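Local coordinates for intramolecular trans-sialidase (Macrobdella decora, PDB 3SLI), which probably cleaves sialic acid from sialoglycoconjugates by intramolecular trans-sialylation, releasing it as 2,7-anhydro-Neu5Ac, at residues Y92-V100 with L126-L136. Numbering follows the deposited sequence.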
ATOM      1  N   TYR A  92      13.679 -27.855  -2.502  1.00 13.69           N
ATOM      2  CA  TYR A  92      12.338 -27.279  -2.542  1.00 12.90           C
ATOM      3  C   TYR A  92      12.262 -26.110  -1.570  1.00 11.31           C
ATOM      4  O   TYR A  92      12.575 -26.254  -0.388  1.00 13.38           O
ATOM      5  CB  TYR A  92      11.298 -28.331  -2.142  1.00 14.42           C
ATOM      6  CG  TYR A  92      11.092 -29.469  -3.125  1.00 14.48           C
ATOM      7  CD1 TYR A  92      11.840 -29.563  -4.304  1.00 12.52           C
ATOM      8  CD2 TYR A  92      10.119 -30.443  -2.883  1.00 15.93           C
ATOM      9  CE1 TYR A  92      11.623 -30.596  -5.219  1.00 14.06           C
ATOM     10  CE2 TYR A  92       9.895 -31.484  -3.793  1.00 16.64           C
ATOM     11  CZ  TYR A  92      10.649 -31.549  -4.956  1.00 15.56           C
ATOM     12  OH  TYR A  92      10.418 -32.563  -5.854  1.00 18.90           O
ATOM     13  N   THR A  93      11.843 -24.951  -2.061  1.00 13.88           N
ATOM     14  CA  THR A  93      11.752 -23.770  -1.207  1.00 12.69           C
ATOM     15  C   THR A  93      10.401 -23.087  -1.382  1.00 11.36           C
ATOM     16  O   THR A  93       9.779 -23.184  -2.441  1.00 12.91           O
ATOM     17  CB  THR A  93      12.887 -22.762  -1.529  1.00 14.67           C
ATOM     18  OG1 THR A  93      12.795 -22.362  -2.901  1.00 17.25           O
ATOM     19  CG2 THR A  93      14.266 -23.391  -1.287  1.00 14.26           C
ATOM     20  N   LEU A  94       9.961 -22.406  -0.335  1.00 13.74           N
ATOM     21  CA  LEU A  94       8.689 -21.682  -0.323  1.00 15.74           C
ATOM     22  C   LEU A  94       8.796 -20.617   0.767  1.00 16.00           C
ATOM     23  O   LEU A  94       9.229 -20.910   1.886  1.00 16.18           O
ATOM     24  CB  LEU A  94       7.527 -22.629   0.005  1.00 16.69           C
ATOM     25  CG  LEU A  94       6.138 -21.985   0.038  1.00 16.43           C
ATOM     26  CD1 LEU A  94       5.813 -21.403  -1.340  1.00 15.02           C
ATOM     27  CD2 LEU A  94       5.097 -23.009   0.464  1.00 15.38           C
ATOM     28  N   ASP A  95       8.412 -19.386   0.444  1.00 14.14           N
ATOM     29  CA  ASP A  95       8.482 -18.297   1.412  1.00 13.54           C
ATOM     30  C   ASP A  95       7.537 -17.158   1.033  1.00 10.83           C
ATOM     31  O   ASP A  95       6.948 -17.163  -0.046  1.00 11.74           O
ATOM     32  CB  ASP A  95       9.923 -17.753   1.491  1.00 13.85           C
ATOM     33  CG  ASP A  95      10.327 -16.975   0.240  1.00 21.99           C
ATOM     34  OD1 ASP A  95      10.740 -17.608  -0.755  1.00 25.02           O
ATOM     35  OD2 ASP A  95      10.222 -15.726   0.252  1.00 22.78           O
ATOM     36  N   ARG A  96       7.343 -16.228   1.959  1.00 13.16           N
ATOM     37  CA  ARG A  96       6.532 -15.041   1.703  1.00 12.87           C
ATOM     38  C   ARG A  96       7.086 -13.932   2.586  1.00 10.75           C
ATOM     39  O   ARG A  96       7.177 -14.087   3.802  1.00 12.13           O
ATOM     40  CB  ARG A  96       5.040 -15.242   2.007  1.00 13.85           C
ATOM     41  CG  ARG A  96       4.152 -14.338   1.133  1.00 18.17           C
ATOM     42  CD  ARG A  96       2.834 -13.923   1.788  1.00 19.46           C
ATOM     43  NE  ARG A  96       3.028 -12.873   2.784  1.00 24.24           N
ATOM     44  CZ  ARG A  96       2.157 -11.900   3.037  1.00 19.72           C
ATOM     45  NH1 ARG A  96       1.016 -11.823   2.368  1.00 24.63           N
ATOM     46  NH2 ARG A  96       2.431 -11.007   3.968  1.00 18.18           N
ATOM     47  N   PRO A  97       7.566 -12.840   1.967  1.00 12.09           N
ATOM     48  CA  PRO A  97       8.127 -11.698   2.703  1.00 11.23           C
ATOM     49  C   PRO A  97       7.065 -11.044   3.584  1.00 12.23           C
ATOM     50  O   PRO A  97       5.863 -11.295   3.416  1.00 11.52           O
ATOM     51  CB  PRO A  97       8.540 -10.736   1.586  1.00 11.43           C
ATOM     52  CG  PRO A  97       8.802 -11.631   0.424  1.00 16.62           C
ATOM     53  CD  PRO A  97       7.677 -12.637   0.514  1.00 10.62           C
ATOM     54  N   ALA A  98       7.522 -10.248   4.547  1.00 10.35           N
ATOM     55  CA  ALA A  98       6.634  -9.503   5.431  1.00 13.18           C
ATOM     56  C   ALA A  98       5.410 -10.291   5.926  1.00 14.96           C
ATOM     57  O   ALA A  98       4.272  -9.822   5.809  1.00 13.38           O
ATOM     58  CB  ALA A  98       6.185  -8.232   4.718  1.00 10.45           C
ATOM     59  N   SER A  99       5.656 -11.480   6.480  1.00 15.13           N
ATOM     60  CA  SER A  99       4.598 -12.353   6.991  1.00 13.72           C
ATOM     61  C   SER A  99       4.439 -12.314   8.509  1.00 14.43           C
ATOM     62  O   SER A  99       3.356 -12.594   9.029  1.00 15.30           O
ATOM     63  CB  SER A  99       4.862 -13.800   6.565  1.00 11.44           C
ATOM     64  OG  SER A  99       4.827 -13.940   5.156  1.00 11.11           O
ATOM     65  N   VAL A 100       5.524 -12.005   9.216  1.00 11.76           N
ATOM     66  CA  VAL A 100       5.520 -11.950  10.670  1.00 11.61           C
ATOM     67  C   VAL A 100       6.121 -10.628  11.149  1.00 13.98           C
ATOM     68  O   VAL A 100       6.699  -9.887  10.349  1.00 15.99           O
ATOM     69  CB  VAL A 100       6.329 -13.149  11.270  1.00 11.03           C
ATOM     70  CG1 VAL A 100       5.691 -14.468  10.845  1.00 10.92           C
ATOM     71  CG2 VAL A 100       7.782 -13.115  10.817  1.00  7.15           C
ATOM     72  N   LEU A 126       2.140 -22.810   3.854  1.00 13.29           N
ATOM     73  CA  LEU A 126       2.646 -22.054   4.999  1.00 13.97           C
ATOM     74  C   LEU A 126       1.566 -21.122   5.521  1.00 13.82           C
ATOM     75  O   LEU A 126       0.873 -20.470   4.733  1.00 13.46           O
ATOM     76  CB  LEU A 126       3.869 -21.216   4.608  1.00 16.73           C
ATOM     77  CG  LEU A 126       5.285 -21.766   4.771  1.00 19.10           C
ATOM     78  CD1 LEU A 126       6.266 -20.755   4.184  1.00 19.83           C
ATOM     79  CD2 LEU A 126       5.605 -22.030   6.233  1.00 15.99           C
ATOM     80  N   PHE A 127       1.469 -21.022   6.844  1.00 14.21           N
ATOM     81  CA  PHE A 127       0.471 -20.183   7.497  1.00 13.07           C
ATOM     82  C   PHE A 127       1.152 -19.377   8.584  1.00 13.18           C
ATOM     83  O   PHE A 127       2.157 -19.810   9.161  1.00 14.52           O
ATOM     84  CB  PHE A 127      -0.604 -21.041   8.200  1.00 10.78           C
ATOM     85  CG  PHE A 127      -1.340 -21.991   7.298  1.00 13.49           C
ATOM     86  CD1 PHE A 127      -0.762 -23.208   6.908  1.00 12.55           C
ATOM     87  CD2 PHE A 127      -2.618 -21.684   6.845  1.00 11.45           C
ATOM     88  CE1 PHE A 127      -1.448 -24.098   6.080  1.00 10.72           C
ATOM     89  CE2 PHE A 127      -3.317 -22.566   6.016  1.00 15.71           C
ATOM     90  CZ  PHE A 127      -2.725 -23.782   5.632  1.00 14.41           C
ATOM     91  N   ALA A 128       0.572 -18.227   8.904  1.00 13.65           N
ATOM     92  CA  ALA A 128       1.082 -17.391   9.982  1.00 12.00           C
ATOM     93  C   ALA A 128       0.000 -16.426  10.419  1.00 10.72           C
ATOM     94  O   ALA A 128      -0.736 -15.885   9.589  1.00 12.28           O
ATOM     95  CB  ALA A 128       2.327 -16.630   9.562  1.00 12.67           C
ATOM     96  N   ASN A 129      -0.154 -16.312  11.729  1.00 11.86           N
ATOM     97  CA  ASN A 129      -1.106 -15.403  12.348  1.00 15.68           C
ATOM     98  C   ASN A 129      -2.504 -15.379  11.735  1.00 15.57           C
ATOM     99  O   ASN A 129      -3.095 -14.311  11.513  1.00 14.28           O
ATOM    100  CB  ASN A 129      -0.502 -13.997  12.413  1.00 16.29           C
ATOM    101  CG  ASN A 129       0.805 -13.956  13.204  1.00 17.98           C
ATOM    102  OD1 ASN A 129       1.053 -14.791  14.079  1.00 16.03           O
ATOM    103  ND2 ASN A 129       1.662 -12.997  12.877  1.00 13.95           N
ATOM    104  N   GLY A 130      -3.020 -16.569  11.441  1.00 14.85           N
ATOM    105  CA  GLY A 130      -4.357 -16.704  10.896  1.00 14.19           C
ATOM    106  C   GLY A 130      -4.537 -16.611   9.399  1.00 12.79           C
ATOM    107  O   GLY A 130      -5.675 -16.541   8.934  1.00 14.63           O
ATOM    108  N   GLU A 131      -3.452 -16.636   8.634  1.00 13.52           N
ATOM    109  CA  GLU A 131      -3.574 -16.540   7.184  1.00 13.73           C
ATOM    110  C   GLU A 131      -2.732 -17.559   6.438  1.00 12.22           C
ATOM    111  O   GLU A 131      -1.663 -17.954   6.907  1.00 12.59           O
ATOM    112  CB  GLU A 131      -3.163 -15.140   6.701  1.00 17.20           C
ATOM    113  CG  GLU A 131      -3.867 -13.959   7.388  1.00 18.51           C
ATOM    114  CD  GLU A 131      -5.358 -13.871   7.092  1.00 20.51           C
ATOM    115  OE1 GLU A 131      -5.825 -14.432   6.076  1.00 23.04           O
ATOM    116  OE2 GLU A 131      -6.078 -13.226   7.883  1.00 21.31           O
ATOM    117  N   LEU A 132      -3.248 -18.004   5.294  1.00 13.87           N
ATOM    118  CA  LEU A 132      -2.534 -18.925   4.405  1.00 15.71           C
ATOM    119  C   LEU A 132      -1.620 -17.997   3.599  1.00 17.48           C
ATOM    120  O   LEU A 132      -2.108 -17.144   2.855  1.00 18.87           O
ATOM    121  CB  LEU A 132      -3.512 -19.628   3.460  1.00 15.41           C
ATOM    122  CG  LEU A 132      -2.881 -20.338   2.255  1.00 14.55           C
ATOM    123  CD1 LEU A 132      -1.911 -21.428   2.711  1.00 17.18           C
ATOM    124  CD2 LEU A 132      -3.971 -20.914   1.377  1.00 16.35           C
ATOM    125  N   LEU A 133      -0.309 -18.162   3.740  1.00 16.72           N
ATOM    126  CA  LEU A 133       0.649 -17.290   3.059  1.00 14.94           C
ATOM    127  C   LEU A 133       1.141 -17.726   1.690  1.00 16.21           C
ATOM    128  O   LEU A 133       1.252 -16.903   0.780  1.00 15.72           O
ATOM    129  CB  LEU A 133       1.857 -17.045   3.965  1.00 14.82           C
ATOM    130  CG  LEU A 133       1.571 -16.538   5.383  1.00 16.41           C
ATOM    131  CD1 LEU A 133       2.831 -16.670   6.198  1.00 15.83           C
ATOM    132  CD2 LEU A 133       1.066 -15.102   5.366  1.00 13.43           C
ATOM    133  N   ALA A 134       1.470 -19.003   1.537  1.00 14.00           N
ATOM    134  CA  ALA A 134       1.976 -19.477   0.260  1.00 12.91           C
ATOM    135  C   ALA A 134       1.727 -20.966   0.080  1.00 14.25           C
ATOM    136  O   ALA A 134       1.519 -21.690   1.055  1.00 15.45           O
ATOM    137  CB  ALA A 134       3.466 -19.167   0.148  1.00 14.84           C
ATOM    138  N   THR A 135       1.792 -21.408  -1.170  1.00 12.92           N
ATOM    139  CA  THR A 135       1.558 -22.795  -1.528  1.00 14.64           C
ATOM    140  C   THR A 135       2.588 -23.246  -2.559  1.00 16.39           C
ATOM    141  O   THR A 135       2.944 -22.484  -3.468  1.00 15.26           O
ATOM    142  CB  THR A 135       0.148 -22.945  -2.140  1.00 13.90           C
ATOM    143  OG1 THR A 135      -0.827 -22.484  -1.197  1.00 18.68           O
ATOM    144  CG2 THR A 135      -0.149 -24.391  -2.502  1.00 16.56           C
ATOM    145  N   LEU A 136       3.105 -24.458  -2.382  1.00 16.42           N
ATOM    146  CA  LEU A 136       4.067 -25.037  -3.309  1.00 17.12           C
ATOM    147  C   LEU A 136       3.511 -26.379  -3.761  1.00 19.00           C
ATOM    148  O   LEU A 136       3.093 -27.190  -2.931  1.00 18.36           O
ATOM    149  CB  LEU A 136       5.434 -25.240  -2.641  1.00 18.20           C
ATOM    150  CG  LEU A 136       6.513 -25.949  -3.475  1.00 17.94           C
ATOM    151  CD1 LEU A 136       6.906 -25.103  -4.678  1.00 19.80           C
ATOM    152  CD2 LEU A 136       7.728 -26.235  -2.613  1.00 16.10           C
TER
HETATM  153  O   HOH W   1       1.045 -11.675  10.276  1.00 22.15           O
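Leu133 CD2 lies over one face of the Arg96 guanidinium, 3.9 Å from Arg96 NE and near the outer part of the group rather than its centre. The carbonyl carbon of Ala98 lies level with the group, at its edge. Arg96 NH2 donates to Ala98 O at 2.9 Å, with the oxygen close to the guanidinium plane. NE donates to Ser99 OG, which is tilted 27° out of that plane. Ser99 OG in turn donates to Arg96 O at 2.7 Å, from above the carbonyl plane. The Arg96 chain bends at chi3 (77°), which turns the guanidinium back to the loop after its own strand. Arg96 NH1 is hydrogen-bonded to Lys662 O, tying this domain to the C-terminal part of the chain. Leu133 crosses the arginine chain at about a right angle, and Leu133 CD1 touches Ser99 CB at 3.5 Å.

The contact is face-to-face packing between two antiparallel sheets of the N-terminal domain, a concanavalin-like beta sandwich. Strand 91-96 lies at one edge of its sheet. The hairpin of strands 123-128 and 131-137 belongs to the other and turns through a type I' turn from Ala128 to Glu131. A classic beta bulge sets both Leu133 and Ala134 against Leu126.

Leu94 packs between the sheets. Its CG stands anti to the backbone N (chi1 -180°). Leu94 CD1 rests on Ala134 CB at 3.6 Å, and Leu94 CD2 on Leu136 CB at 3.8 Å. Near the turn, a water donates to Ser99 O and accepts from Asn129 ND2, while Asn129 OD1 is hydrogen-bonded to Thr194 OG1 and Thr112 N.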